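Long-range contacts in two-domain protein containing predicted PHP-like metal-dependent phosphoesterase (Bacteroides vulgatus ATCC 8482, PDB 3E38), which binds zinc ions in a PHP-like domain and is probably a metal-dependent phosphoesterase, possibly acting as an exonuclease on DNA and RNA: residues 103-108 and 131-136; 165-170 and 188-193. All blocks are in the same frame, centred on the assembly; numbering follows the deposited sequence.

Contact 1 (103-108 and 131-136)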
# COMPACT_ATOMS: atom_id res chain seq x y z
N PHE B 103 -5.42 -33.07 14.88
CA PHE B 103 -3.95 -33.11 15.02
C PHE B 103 -3.28 -33.22 13.66
O PHE B 103 -3.79 -33.83 12.76
CB PHE B 103 -3.47 -34.32 15.79
CG PHE B 103 -3.69 -34.27 17.30
CD1 PHE B 103 -4.95 -34.15 17.83
CD2 PHE B 103 -2.61 -34.40 18.18
CE1 PHE B 103 -5.14 -34.10 19.20
CE2 PHE B 103 -2.78 -34.33 19.53
CZ PHE B 103 -4.06 -34.18 20.06
N ASN B 104 -2.09 -32.65 13.57
CA ASN B 104 -1.22 -32.85 12.41
C ASN B 104 -0.10 -33.81 12.75
O ASN B 104 0.48 -33.76 13.81
CB ASN B 104 -0.65 -31.56 11.88
CG ASN B 104 -1.57 -30.88 10.92
OD1 ASN B 104 -2.76 -31.17 10.86
ND2 ASN B 104 -1.02 -29.97 10.12
N ALA B 105 0.11 -34.71 11.81
CA ALA B 105 1.18 -35.70 11.81
C ALA B 105 2.11 -35.26 10.69
O ALA B 105 1.71 -35.25 9.53
CB ALA B 105 0.63 -37.10 11.55
N ILE B 106 3.31 -34.82 11.05
CA ILE B 106 4.29 -34.43 10.04
C ILE B 106 5.53 -35.33 10.14
O ILE B 106 5.74 -36.10 11.10
CB ILE B 106 4.61 -32.90 10.03
CG1 ILE B 106 5.38 -32.48 11.29
CG2 ILE B 106 3.29 -32.07 9.89
CD1 ILE B 106 5.87 -31.06 11.27
N PHE B 107 6.28 -35.28 9.06
CA PHE B 107 7.44 -36.15 8.87
C PHE B 107 6.97 -37.58 8.62
O PHE B 107 7.60 -38.56 8.95
CB PHE B 107 8.48 -36.02 10.00
CG PHE B 107 9.27 -34.73 9.91
CD1 PHE B 107 10.24 -34.59 8.95
CD2 PHE B 107 8.96 -33.64 10.69
CE1 PHE B 107 10.93 -33.44 8.83
CE2 PHE B 107 9.67 -32.46 10.60
CZ PHE B 107 10.65 -32.36 9.66
N LEU B 108 5.82 -37.66 8.03
CA LEU B 108 5.30 -38.95 7.57
C LEU B 108 6.08 -39.46 6.39
O LEU B 108 6.71 -38.68 5.66
CB LEU B 108 3.82 -38.84 7.12
CG LEU B 108 2.85 -38.52 8.27
CD1 LEU B 108 1.42 -38.37 7.79
CD2 LEU B 108 2.95 -39.56 9.41
N ALA B 131 6.27 -40.13 13.22
CA ALA B 131 5.82 -38.75 12.91
C ALA B 131 5.95 -37.77 14.07
O ALA B 131 5.78 -38.15 15.24
CB ALA B 131 4.34 -38.76 12.49
N PHE B 132 6.19 -36.50 13.72
CA PHE B 132 6.15 -35.42 14.72
C PHE B 132 4.69 -34.96 14.72
O PHE B 132 4.11 -34.63 13.68
CB PHE B 132 7.12 -34.30 14.43
CG PHE B 132 7.07 -33.18 15.44
CD1 PHE B 132 6.17 -32.11 15.28
CD2 PHE B 132 7.94 -33.17 16.55
CE1 PHE B 132 6.11 -31.06 16.20
CE2 PHE B 132 7.91 -32.11 17.48
CZ PHE B 132 6.98 -31.04 17.30
N MSE B 133 4.08 -35.05 15.89
CA MSE B 133 2.64 -34.81 16.04
C MSE B 133 2.28 -33.66 16.92
O MSE B 133 2.76 -33.54 18.05
CB MSE B 133 1.97 -36.08 16.60
CG MSE B 133 1.84 -37.19 15.52
SE MSE B 133 1.53 -38.95 16.22
CE MSE B 133 3.31 -39.38 16.87
N PHE B 134 1.38 -32.82 16.42
CA PHE B 134 0.90 -31.72 17.24
C PHE B 134 -0.60 -31.46 17.18
O PHE B 134 -1.25 -31.71 16.20
CB PHE B 134 1.71 -30.45 16.98
CG PHE B 134 1.66 -29.95 15.56
CD1 PHE B 134 0.66 -29.07 15.15
CD2 PHE B 134 2.63 -30.34 14.64
CE1 PHE B 134 0.64 -28.58 13.83
CE2 PHE B 134 2.62 -29.85 13.33
CZ PHE B 134 1.62 -28.97 12.92
N TRP B 135 -1.12 -31.03 18.32
CA TRP B 135 -2.53 -30.64 18.44
C TRP B 135 -2.80 -29.29 17.71
O TRP B 135 -2.16 -28.26 17.97
CB TRP B 135 -2.89 -30.60 19.92
CG TRP B 135 -4.30 -30.31 20.23
CD1 TRP B 135 -5.36 -30.39 19.38
CD2 TRP B 135 -4.83 -30.01 21.52
NE1 TRP B 135 -6.53 -30.11 20.06
CE2 TRP B 135 -6.23 -29.88 21.38
CE3 TRP B 135 -4.26 -29.84 22.78
CZ2 TRP B 135 -7.06 -29.56 22.45
CZ3 TRP B 135 -5.08 -29.55 23.85
CH2 TRP B 135 -6.47 -29.41 23.67
N ASN B 136 -3.75 -29.35 16.78
CA ASN B 136 -4.18 -28.17 16.03
C ASN B 136 -5.31 -27.37 16.70
O ASN B 136 -6.24 -27.92 17.27
CB ASN B 136 -4.65 -28.52 14.61
CG ASN B 136 -3.62 -29.27 13.82
OD1 ASN B 136 -2.43 -29.15 14.04
ND2 ASN B 136 -4.10 -30.09 12.88
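Asn-104 and Phe-134 face each other as a hydrogen-bonded pair of two antiparallel strands, 103-106 and 132-135, and illustrate how a pair of neighbouring strands inside a sheet can turn one face to a metal site. The CB of Asn-104 lies over one face of the Phe-134 ring, toward the rim and nearest CZ, 3.9 Å from the centroid, a CH-pi contact. A chi1 of -85° sets CG of Asn-104 anti to the carbonyl carbon, beside the backbone N, where it comes 3.3 Å from Asn-136 ND2. At the tip, OD1 accepts a bond of 2.7 Å from Asn-136 ND2; the donor lies above the carbonyl plane of Asn-104 but OD1 stays near the amide plane of Asn-136, the two amides being almost perpendicular. ND2 of Asn-104 passes near Phe-134 CZ at 4.0 Å and donates to Phe-23 O. Ile-106 CD1 meets the edge of the same Phe-134 ring at CE2, 4.0 Å away.

On the other face, Phe-103 and Trp-135 form an offset stack, the phenyl and five-membered rings 4.8 Å apart between centroids with planes at 10°. Farther along, Ala-105 CB touches Met-133 CG (selenomethionine) at 4.2 Å.

Strand 87-95 flanks 103-106, and Glu-93, a zinc ligand, accepts a second bond from Asn-136 ND2. Helix 119-128 covers the Ala-105 and Met-133 face, while helix 223-231 packs against Phe-132.

Contact 2 (165-170 and 188-193)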
# COMPACT_ATOMS: atom_id res chain seq x y z
N GLY B 165 3.80 -31.32 20.25
CA GLY B 165 3.57 -29.90 20.24
C GLY B 165 2.12 -29.56 20.19
O GLY B 165 1.24 -30.44 20.12
N ILE B 166 1.88 -28.27 20.28
CA ILE B 166 0.53 -27.70 20.18
C ILE B 166 0.63 -26.40 19.47
O ILE B 166 1.59 -25.68 19.66
CB ILE B 166 -0.06 -27.38 21.55
CG1 ILE B 166 0.10 -28.56 22.48
CG2 ILE B 166 -1.55 -26.98 21.44
CD1 ILE B 166 -0.48 -28.27 23.87
N GLU B 167 -0.34 -26.15 18.59
CA GLU B 167 -0.46 -24.87 17.93
C GLU B 167 -0.88 -23.84 18.96
O GLU B 167 -1.90 -24.00 19.67
CB GLU B 167 -1.47 -24.91 16.80
CG GLU B 167 -0.95 -25.63 15.58
CD GLU B 167 -1.93 -25.56 14.39
OE1 GLU B 167 -3.14 -25.34 14.66
OE2 GLU B 167 -1.49 -25.77 13.22
N VAL B 168 -0.04 -22.81 19.10
CA VAL B 168 -0.30 -21.69 20.06
C VAL B 168 -0.91 -20.53 19.29
O VAL B 168 -1.43 -19.55 19.84
CB VAL B 168 0.96 -21.22 20.85
CG1 VAL B 168 1.35 -22.29 21.92
CG2 VAL B 168 2.13 -20.81 19.89
N ALA B 169 -0.84 -20.71 17.98
CA ALA B 169 -1.37 -19.73 17.05
C ALA B 169 -1.63 -20.36 15.68
O ALA B 169 -0.78 -20.99 15.11
CB ALA B 169 -0.43 -18.55 16.96
N ASN B 170 -2.87 -20.18 15.21
CA ASN B 170 -3.39 -20.69 13.92
C ASN B 170 -4.09 -19.59 13.13
O ASN B 170 -5.14 -19.09 13.51
CB ASN B 170 -4.35 -21.87 14.17
CG ASN B 170 -4.76 -22.60 12.89
OD1 ASN B 170 -5.35 -22.01 12.02
ND2 ASN B 170 -4.51 -23.93 12.82
N THR B 188 6.56 -28.51 22.17
CA THR B 188 6.99 -27.55 21.13
C THR B 188 5.86 -26.62 20.76
O THR B 188 4.81 -27.09 20.37
CB THR B 188 7.50 -28.29 19.92
OG1 THR B 188 8.59 -29.10 20.36
CG2 THR B 188 7.95 -27.33 18.80
N MSE B 189 6.08 -25.31 20.92
CA MSE B 189 5.08 -24.30 20.54
C MSE B 189 5.18 -24.09 19.05
O MSE B 189 6.25 -23.87 18.51
CB MSE B 189 5.30 -22.97 21.25
CG MSE B 189 5.26 -23.11 22.76
SE MSE B 189 5.42 -21.39 23.53
CE MSE B 189 5.95 -22.00 25.37
N ILE B 190 4.02 -24.24 18.42
CA ILE B 190 3.85 -24.17 16.98
C ILE B 190 2.95 -23.04 16.50
O ILE B 190 1.97 -22.69 17.11
CB ILE B 190 3.25 -25.48 16.40
CG1 ILE B 190 4.15 -26.67 16.62
CG2 ILE B 190 3.05 -25.35 14.85
CD1 ILE B 190 5.42 -26.65 15.78
N GLY B 191 3.28 -22.52 15.33
CA GLY B 191 2.42 -21.52 14.73
C GLY B 191 2.31 -21.72 13.23
O GLY B 191 3.31 -21.80 12.52
N THR B 192 1.07 -21.77 12.77
CA THR B 192 0.80 -22.06 11.36
C THR B 192 -0.31 -21.23 10.76
O THR B 192 -1.01 -20.52 11.46
CB THR B 192 0.44 -23.53 11.18
OG1 THR B 192 -0.85 -23.73 11.72
CG2 THR B 192 1.42 -24.44 11.92
N SER B 193 -0.42 -21.32 9.44
CA SER B 193 -1.41 -20.56 8.71
C SER B 193 -2.72 -21.32 8.66
O SER B 193 -3.76 -20.77 8.89
CB SER B 193 -0.96 -20.25 7.28
OG SER B 193 -0.93 -21.39 6.44
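Gly-165 to Glu-167 run parallel to Thr-188 to Ile-190, the short axes 4.8 Å apart at closest and 34° from each other, with Ile-166 N bonded to Thr-188 O and Ile-190 N to Ile-166 O. At Val-168 the chain turns a corner and the register slips by one residue, a beta bulge: Val-168 N still reaches Ile-190 O at 2.8 Å, and pairing resumes where Thr-192 N meets Ala-169 O.

Glu-167 carries the polar contact. Its chain is extended beyond CG (chi2 -175°), and CG touches Ile-190 CG2 at 4.1 Å. OE2 accepts the Thr-192 hydroxyl, OG1, at 2.6 Å from above the carboxylate plane, and also bonds His-24 ND1. OE1 takes Asn-170 ND2 on its syn side at 2.7 Å, as well as His-137 N. An alanine here would probably leave the Thr-192 hydroxyl and His-137 N without this acceptor, take one of two acceptors from Asn-170 ND2, and remove the second-shell bond to His-24 ND1. At the corner itself, Val-168 CG1 packs on Met-189 CB at 4.1 Å.

Helix 176-185 links the two parallel strands, a beta-alpha-beta crossover of the kind that builds the PHP domain. Glu-167 is thus a second-shell residue of the zinc site, bonded to the metal ligand His-24, while Asn-170 ND2 also bonds the ligand Asp-194.

Both contacts are buried neighbours in one mixed sheet: strand 132-135 of contact 1 lies beside strand 165-170 of contact 2, and backbone bonds probably join them at Trp-135 N to Gly-165 O and Trp-135 O to Glu-167 N. Neither is a surface contact, though the centre of contact 2 lies about 6 Å from the centre of the chain, that of contact 1 about 15 Å. Contact 1 pairs antiparallel strands and is rich in aromatic rings; contact 2 pairs parallel ones and has no ring of its own. Their polar groups nevertheless converge on the zinc site, one through an asparagine pair, the other through a carboxylate.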